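PDB 7M1A: galactose-binding like protein from Bacteroides thetaiotaomicron, which is a SusE-like, calcium-binding protein with a galactose-binding-like domain, and probably takes part in glycan handling, by binding carbohydrate and perhaps also by degrading it. Local coordinates for the interface of chains A and B. Residues are numbered along the deposited sequence; one frame, centred on the assembly and turned at random. Chains: chain A/B, Galactose-binding like protein.

Contact 1: the interface of chains A and B. Residues chain A 20, 23-25, 28; chain B 10, 12, 18, 20.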
ATOM      1  N   ASP A  20      -6.082   7.261  -0.976  1.00  8.49           N
ATOM      2  CA  ASP A  20      -7.056   6.355  -1.600  1.00  8.39           C
ATOM      3  C   ASP A  20      -8.457   6.956  -1.738  1.00  8.94           C
ATOM      4  O   ASP A  20      -9.410   6.205  -1.919  1.00 11.27           O
ATOM      5  CB  ASP A  20      -7.054   4.991  -0.887  1.00  8.89           C
ATOM      6  CG  ASP A  20      -5.671   4.320  -0.951  1.00 12.34           C
ATOM      7  OD1 ASP A  20      -4.761   4.696  -1.687  1.00 13.49           O
ATOM      8  OD2 ASP A  20      -5.519   3.344  -0.255  1.00 22.97           O
ATOM      9  N   ASP A  23     -11.462   6.323  -5.117  1.00 12.33           N
ATOM     10  CA  ASP A  23     -11.021   5.039  -5.696  1.00 14.27           C
ATOM     11  C   ASP A  23      -9.560   5.117  -6.151  1.00 11.99           C
ATOM     12  O   ASP A  23      -9.141   4.346  -7.017  1.00 16.76           O
ATOM     13  CB  ASP A  23     -11.902   4.604  -6.905  1.00 16.11           C
ATOM     14  CG  ASP A  23     -13.319   4.303  -6.509  1.00 25.99           C
ATOM     15  OD1 ASP A  23     -13.516   3.771  -5.400  1.00 26.24           O
ATOM     16  OD2 ASP A  23     -14.198   4.534  -7.360  1.00 36.68           O
ATOM     17  N   GLY A  24      -8.785   5.988  -5.510  1.00  9.62           N
ATOM     18  CA  GLY A  24      -7.364   6.084  -5.830  1.00  9.68           C
ATOM     19  C   GLY A  24      -6.545   5.009  -5.144  1.00  8.48           C
ATOM     20  O   GLY A  24      -7.030   4.304  -4.270  1.00 11.37           O
ATOM     21  N   LYS A  25      -5.295   4.886  -5.590  1.00  7.28           N
ATOM     22  CA  LYS A  25      -4.347   3.943  -4.998  1.00  6.75           C
ATOM     23  C   LYS A  25      -2.969   4.383  -5.443  1.00  5.91           C
ATOM     24  O   LYS A  25      -2.733   4.881  -6.547  1.00  5.79           O
ATOM     25  CB  LYS A  25      -4.544   2.514  -5.580  1.00  8.36           C
ATOM     26  CG  LYS A  25      -3.931   1.495  -4.634  1.00  9.89           C
ATOM     27  CD  LYS A  25      -4.695   1.262  -3.354  1.00 11.02           C
ATOM     28  CE  LYS A  25      -3.869   0.315  -2.446  1.00 11.50           C
ATOM     29  NZ  LYS A  25      -2.452   0.761  -2.146  1.00 10.12           N
ATOM     30  N   TYR A  28      -1.373   3.330  -8.671  1.00  6.17           N
ATOM     31  CA  TYR A  28      -1.835   3.875  -9.941  1.00  5.85           C
ATOM     32  C   TYR A  28      -0.946   4.986 -10.499  1.00  6.43           C
ATOM     33  O   TYR A  28      -1.141   5.340 -11.696  1.00  7.32           O
ATOM     34  CB  TYR A  28      -3.294   4.369  -9.772  1.00  6.97           C
ATOM     35  CG  TYR A  28      -4.322   3.309  -9.421  1.00  6.26           C
ATOM     36  CD1 TYR A  28      -4.095   1.943  -9.633  1.00  8.10           C
ATOM     37  CD2 TYR A  28      -5.522   3.678  -8.831  1.00  7.37           C
ATOM     38  CE1 TYR A  28      -5.062   1.022  -9.274  1.00  8.91           C
ATOM     39  CE2 TYR A  28      -6.536   2.773  -8.516  1.00  8.80           C
ATOM     40  CZ  TYR A  28      -6.308   1.453  -8.804  1.00  8.22           C
ATOM     41  OH  TYR A  28      -7.234   0.533  -8.393  1.00 11.32           O
TER
ATOM     42  N   GLU B  10       3.489  -3.826   0.943  1.00  6.98           N
ATOM     43  CA  GLU B  10       2.153  -3.962   0.361  1.00  6.83           C
ATOM     44  C   GLU B  10       2.227  -3.979  -1.165  1.00  6.94           C
ATOM     45  O   GLU B  10       3.110  -3.378  -1.756  1.00  7.98           O
ATOM     46  CB  GLU B  10       1.326  -2.773   0.895  1.00  7.50           C
ATOM     47  CG  GLU B  10      -0.159  -2.730   0.450  1.00  8.11           C
ATOM     48  CD  GLU B  10      -0.460  -1.899  -0.788  1.00  8.60           C
ATOM     49  OE1 GLU B  10       0.499  -1.709  -1.583  1.00  9.85           O
ATOM     50  OE2 GLU B  10      -1.635  -1.687  -1.018  1.00 11.17           O
ATOM     51  N   TYR B  12      -0.766  -4.265  -4.659  1.00  7.27           N
ATOM     52  CA  TYR B  12      -2.170  -4.071  -4.982  1.00  7.76           C
ATOM     53  C   TYR B  12      -2.344  -4.479  -6.435  1.00  8.81           C
ATOM     54  O   TYR B  12      -1.931  -3.707  -7.325  1.00  7.68           O
ATOM     55  CB  TYR B  12      -2.695  -2.660  -4.729  1.00  7.24           C
ATOM     56  CG  TYR B  12      -4.208  -2.650  -4.855  1.00  8.18           C
ATOM     57  CD1 TYR B  12      -5.045  -3.191  -3.863  1.00  9.94           C
ATOM     58  CD2 TYR B  12      -4.811  -2.236  -6.047  1.00 11.27           C
ATOM     59  CE1 TYR B  12      -6.434  -3.328  -4.048  1.00 11.70           C
ATOM     60  CE2 TYR B  12      -6.184  -2.242  -6.181  1.00 14.36           C
ATOM     61  CZ  TYR B  12      -6.978  -2.856  -5.230  1.00 15.07           C
ATOM     62  OH  TYR B  12      -8.298  -3.079  -5.432  1.00 18.44           O
ATOM     63  N   ARG B  18      -9.547  -4.063  -0.964  1.00  8.29           N
ATOM     64  CA  ARG B  18      -8.985  -3.052  -0.067  1.00  9.17           C
ATOM     65  C   ARG B  18      -9.072  -3.541   1.364  1.00  9.21           C
ATOM     66  O   ARG B  18      -9.991  -4.231   1.741  1.00 10.54           O
ATOM     67  CB  ARG B  18      -9.741  -1.734  -0.265  1.00 13.78           C
ATOM     68  CG  ARG B  18      -9.383  -1.142  -1.632  1.00 18.34           C
ATOM     69  CD  ARG B  18     -10.030   0.213  -1.862  1.00 18.29           C
ATOM     70  NE  ARG B  18      -9.882   0.735  -3.234  1.00 21.98           N
ATOM     71  CZ  ARG B  18      -8.917   1.577  -3.647  1.00 15.09           C
ATOM     72  NH1 ARG B  18      -7.971   1.960  -2.804  1.00 15.94           N
ATOM     73  NH2 ARG B  18      -8.911   2.034  -4.875  1.00 22.68           N
ATOM     74  N   ASP B  20      -8.414  -1.406   4.205  1.00  9.10           N
ATOM     75  CA  ASP B  20      -8.161  -0.189   4.994  1.00  7.87           C
ATOM     76  C   ASP B  20      -9.453   0.278   5.693  1.00  9.58           C
ATOM     77  O   ASP B  20      -9.562   1.410   6.081  1.00 11.62           O
ATOM     78  CB  ASP B  20      -7.597   0.923   4.081  1.00 10.06           C
ATOM     79  CG  ASP B  20      -6.239   0.538   3.504  1.00 13.52           C
ATOM     80  OD1 ASP B  20      -5.562  -0.441   3.977  1.00 12.03           O
ATOM     81  OD2 ASP B  20      -5.904   1.111   2.479  1.00 23.20           O
TER
HETATM   82  O   HOH W   1      -3.686   1.464   0.799  1.00 13.66           O
HETATM   83  O   HOH W   2      -5.682   3.807   2.931  1.00 17.14           O
HETATM   84  O   HOH W   3      -7.333   1.404  -0.045  1.00 17.30           O
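B:Arg18 reaches across the chain boundary and clamps the carbonyl of A:Gly24 with the end of its guanidinium. The two chains are copies of the galactose-binding-like domain of a SusE-like protein, and this patch belongs to their two-fold interface, which may or may not be the biological one. The arginine chain runs extended from CG to NE, bringing both terminal nitrogens to one oxygen: B:Arg18 NH1 lies 2.9 Å from A:Gly24 O, nearly along the C=O axis, while NH2 donates from above the carbonyl plane. Neither bond is straight, with angles of 139° and 136° at the hydrogens. B:Arg18 NH1 is also hydrogen-bonded to water 3 and forms a long salt bridge to A:Asp20 OD2, which lies at the guanidinium edge at 3.8 Å.

A:Lys25 slides past this arginine in the opposite direction. Bends at chi2 and chi4 swing its ammonium round to meet B:Glu10 tip to tip, A:Lys25 NZ standing 2.8 Å from the carboxylate OE2 of B:Glu10 and above the carboxylate plane. On the way, the lysine methylenes lie over the rim of one face of B:Tyr12, with A:Lys25 CE 3.8 Å from ring atom CG. The base of the same lysine serves another ring within its own chain: CB sits over the centre of A:Tyr28. The hydroxyl OH of A:Tyr28, a residue of the calcium site, approaches B:Tyr12 CE2 at 3.7 Å.

Near the two-fold, A:Asp20 and B:Asp20 bring their carboxylates together nearly coplanar, OD2 to OD2 at 3.6 Å. Waters 1, 2 and 3 each bridge these two oxygens; together with B:Arg18 they may ease the repulsion between like charges.

Contact 2: the interface of chains A and B. Residues chain A 9-11, 61, 99, 153; chain B 6, 9.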
ATOM      1  N   ARG A   9       7.186   0.000  -4.892  1.00  6.37           N
ATOM      2  CA  ARG A   9       6.281  -0.499  -3.874  1.00  6.10           C
ATOM      3  C   ARG A   9       5.775   0.617  -2.983  1.00  5.21           C
ATOM      4  O   ARG A   9       6.559   1.508  -2.580  1.00  7.14           O
ATOM      5  CB  ARG A   9       6.981  -1.518  -2.954  1.00  7.01           C
ATOM      6  CG  ARG A   9       7.423  -2.759  -3.706  1.00  7.64           C
ATOM      7  CD  ARG A   9       6.322  -3.730  -4.079  1.00  7.84           C
ATOM      8  NE  ARG A   9       6.794  -4.918  -4.678  1.00  9.55           N
ATOM      9  CZ  ARG A   9       6.904  -5.134  -5.987  1.00  8.38           C
ATOM     10  NH1 ARG A   9       6.590  -4.201  -6.852  1.00  9.53           N
ATOM     11  NH2 ARG A   9       7.334  -6.292  -6.439  1.00 12.54           N
ATOM     12  N   GLU A  10       4.467   0.613  -2.690  1.00  6.34           N
ATOM     13  CA  GLU A  10       3.895   1.534  -1.711  1.00  5.71           C
ATOM     14  C   GLU A  10       4.526   1.262  -0.337  1.00  6.35           C
ATOM     15  O   GLU A  10       4.876   0.128  -0.018  1.00  7.19           O
ATOM     16  CB  GLU A  10       2.379   1.311  -1.722  1.00  7.30           C
ATOM     17  CG  GLU A  10       1.569   2.158  -0.786  1.00  8.18           C
ATOM     18  CD  GLU A  10       1.285   1.625   0.586  1.00  8.34           C
ATOM     19  OE1 GLU A  10       2.071   0.736   1.016  1.00  8.72           O
ATOM     20  OE2 GLU A  10       0.442   2.201   1.244  1.00  9.95           O
HETATM   21  N   MSE A  11       4.706   2.348   0.435  1.00  6.04           N
HETATM   22  CA  MSE A  11       5.030   2.247   1.850  1.00  6.11           C
HETATM   23  C   MSE A  11       4.015   3.061   2.628  1.00  6.61           C
HETATM   24  O   MSE A  11       3.311   3.913   2.051  1.00  8.12           O
HETATM   25  CB  MSE A  11       6.440   2.721   2.095  1.00  6.09           C
HETATM   26  CG  MSE A  11       7.451   1.841   1.394  1.00  7.40           C
HETATM   27 SE   MSE A  11       9.294   2.309   1.841  0.73  5.55          SE
HETATM   28  CE  MSE A  11       9.292   1.618   3.645  1.00  9.43           C
ATOM     29  N   ASP A  61       8.969   2.988  -2.364  1.00  7.40           N
ATOM     30  CA  ASP A  61      10.243   2.307  -2.536  1.00  6.36           C
ATOM     31  C   ASP A  61      10.396   2.137  -4.035  1.00  6.12           C
ATOM     32  O   ASP A  61       9.508   1.555  -4.710  1.00  7.28           O
ATOM     33  CB  ASP A  61      10.112   0.981  -1.801  1.00  6.86           C
ATOM     34  CG  ASP A  61      11.297   0.060  -1.778  1.00  7.13           C
ATOM     35  OD1 ASP A  61      12.277   0.266  -2.511  1.00  8.61           O
ATOM     36  OD2 ASP A  61      11.260  -0.867  -0.919  1.00  9.18           O
ATOM     37  N   GLU A  99      16.645   1.701   4.939  1.00  8.13           N
ATOM     38  CA  GLU A  99      15.267   1.507   5.300  1.00  6.84           C
ATOM     39  C   GLU A  99      14.676   2.707   6.020  1.00  6.56           C
ATOM     40  O   GLU A  99      15.182   3.144   7.099  1.00  7.74           O
ATOM     41  CB  GLU A  99      15.222   0.339   6.297  1.00  9.64           C
ATOM     42  CG  GLU A  99      13.816  -0.182   6.497  1.00  9.47           C
ATOM     43  CD  GLU A  99      13.182  -0.771   5.217  1.00  9.29           C
ATOM     44  OE1 GLU A  99      13.811  -1.671   4.614  1.00 13.29           O
ATOM     45  OE2 GLU A  99      12.100  -0.321   4.848  1.00 11.08           O
ATOM     46  N   TYR A 153      14.450   5.057  -1.616  1.00  7.51           N
ATOM     47  CA  TYR A 153      13.131   5.358  -1.060  1.00  7.38           C
ATOM     48  C   TYR A 153      12.818   6.810  -1.339  1.00  7.62           C
ATOM     49  O   TYR A 153      13.753   7.621  -1.342  1.00  7.53           O
ATOM     50  CB  TYR A 153      13.151   5.091   0.451  1.00  7.40           C
ATOM     51  CG  TYR A 153      13.604   3.686   0.715  1.00  8.11           C
ATOM     52  CD1 TYR A 153      12.776   2.561   0.523  1.00 10.10           C
ATOM     53  CD2 TYR A 153      14.915   3.457   1.140  1.00  8.47           C
ATOM     54  CE1 TYR A 153      13.255   1.286   0.816  1.00 12.20           C
ATOM     55  CE2 TYR A 153      15.413   2.185   1.371  1.00 10.90           C
ATOM     56  CZ  TYR A 153      14.584   1.085   1.175  1.00 12.25           C
ATOM     57  OH  TYR A 153      15.076  -0.186   1.413  1.00 18.10           O
TER
ATOM     58  N   THR B   6      10.762  -5.670   8.244  1.00  7.21           N
ATOM     59  CA  THR B   6      11.040  -4.322   7.767  1.00  7.72           C
ATOM     60  C   THR B   6      11.140  -4.240   6.238  1.00  7.97           C
ATOM     61  O   THR B   6      10.994  -3.152   5.669  1.00  9.49           O
ATOM     62  CB  THR B   6      12.274  -3.684   8.427  1.00  8.03           C
ATOM     63  OG1 THR B   6      13.425  -4.379   7.906  1.00  9.68           O
ATOM     64  CG2 THR B   6      12.246  -3.723   9.957  1.00 10.16           C
ATOM     65  N   ARG B   9       6.465  -5.489   1.872  1.00  5.54           N
ATOM     66  CA  ARG B   9       5.851  -4.354   1.180  1.00  6.22           C
ATOM     67  C   ARG B   9       4.455  -4.745   0.711  1.00  5.37           C
ATOM     68  O   ARG B   9       4.237  -5.854   0.191  1.00  7.02           O
ATOM     69  CB  ARG B   9       6.615  -3.892  -0.072  1.00  6.63           C
ATOM     70  CG  ARG B   9       8.039  -3.461   0.215  1.00  7.61           C
ATOM     71  CD  ARG B   9       8.064  -2.085   0.912  1.00  8.40           C
ATOM     72  NE  ARG B   9       9.414  -1.610   1.106  1.00  9.84           N
ATOM     73  CZ  ARG B   9      10.134  -1.729   2.223  1.00  9.17           C
ATOM     74  NH1 ARG B   9       9.608  -2.285   3.290  1.00  8.43           N
ATOM     75  NH2 ARG B   9      11.376  -1.268   2.236  1.00 13.48           N
TER
HETATM   76  O   HOH W   4      15.246  -3.459   5.992  1.00 18.21           O
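B:Arg9 enters chain A with its guanidinium held between the carboxylates of A:Asp61 and A:Glu99, in a two-fold interface between galactose-binding-like domains whose biological standing the structure alone does not show. Both acids form salt bridges with it. A:Asp61 is gripped side-on: B:Arg9 NE donates to OD2 at 2.8 Å through the anti lone pair, and NH2 reaches the same oxygen from above the carboxylate plane. The aspartate thus takes two bonds on one atom, both close to the guanidinium plane. A:Glu99 comes tip to tip, its carboxylate turned 73° from that plane; OE2 receives B:Arg9 NH2 on its syn lone pair at 2.9 Å, and OE1 adds a weak bond.

Within chain B, B:Arg9 NH1 donates to the backbone O of B:Thr6 at 2.9 Å, a fairly straight bond (161° at the hydrogen) that helps fix the rotation of the guanidinium.

Two apolar contacts also involve the arginine. The methyl CE of selenomethionine A:Met11 rests over the centre of one guanidinium face, 3.7 Å from B:Arg9 CZ. Lower down, A:Arg9 and B:Arg9 touch through their aliphatic stems, CB to CB at 3.8 Å, and their guanidinium planes are perpendicular.

Water completes the bridge at the far end: water 4 lies 2.7 Å from A:Glu99 OE1 and 2.8 Å from the hydroxyl OG1 of B:Thr6.

Contact 1 and contact 2 lie about 15 Å apart, measured between the centres of their C-alpha atoms, within the same A–B interface. Strand 9-11 joins them: in chain B, neighbouring residues B:Arg9 and B:Glu10 serve contact 2 and contact 1 respectively, and A:Glu10, at the margin of contact 2, is the twin of the glutamate in contact 1. Because the interface is two-fold symmetric, each contact recurs with the chains exchanged. Residues from the N-terminal part of each copy, strand 9-11 among them, thus meet the other chain in both contacts, through largely polar contacts that could support a dimer.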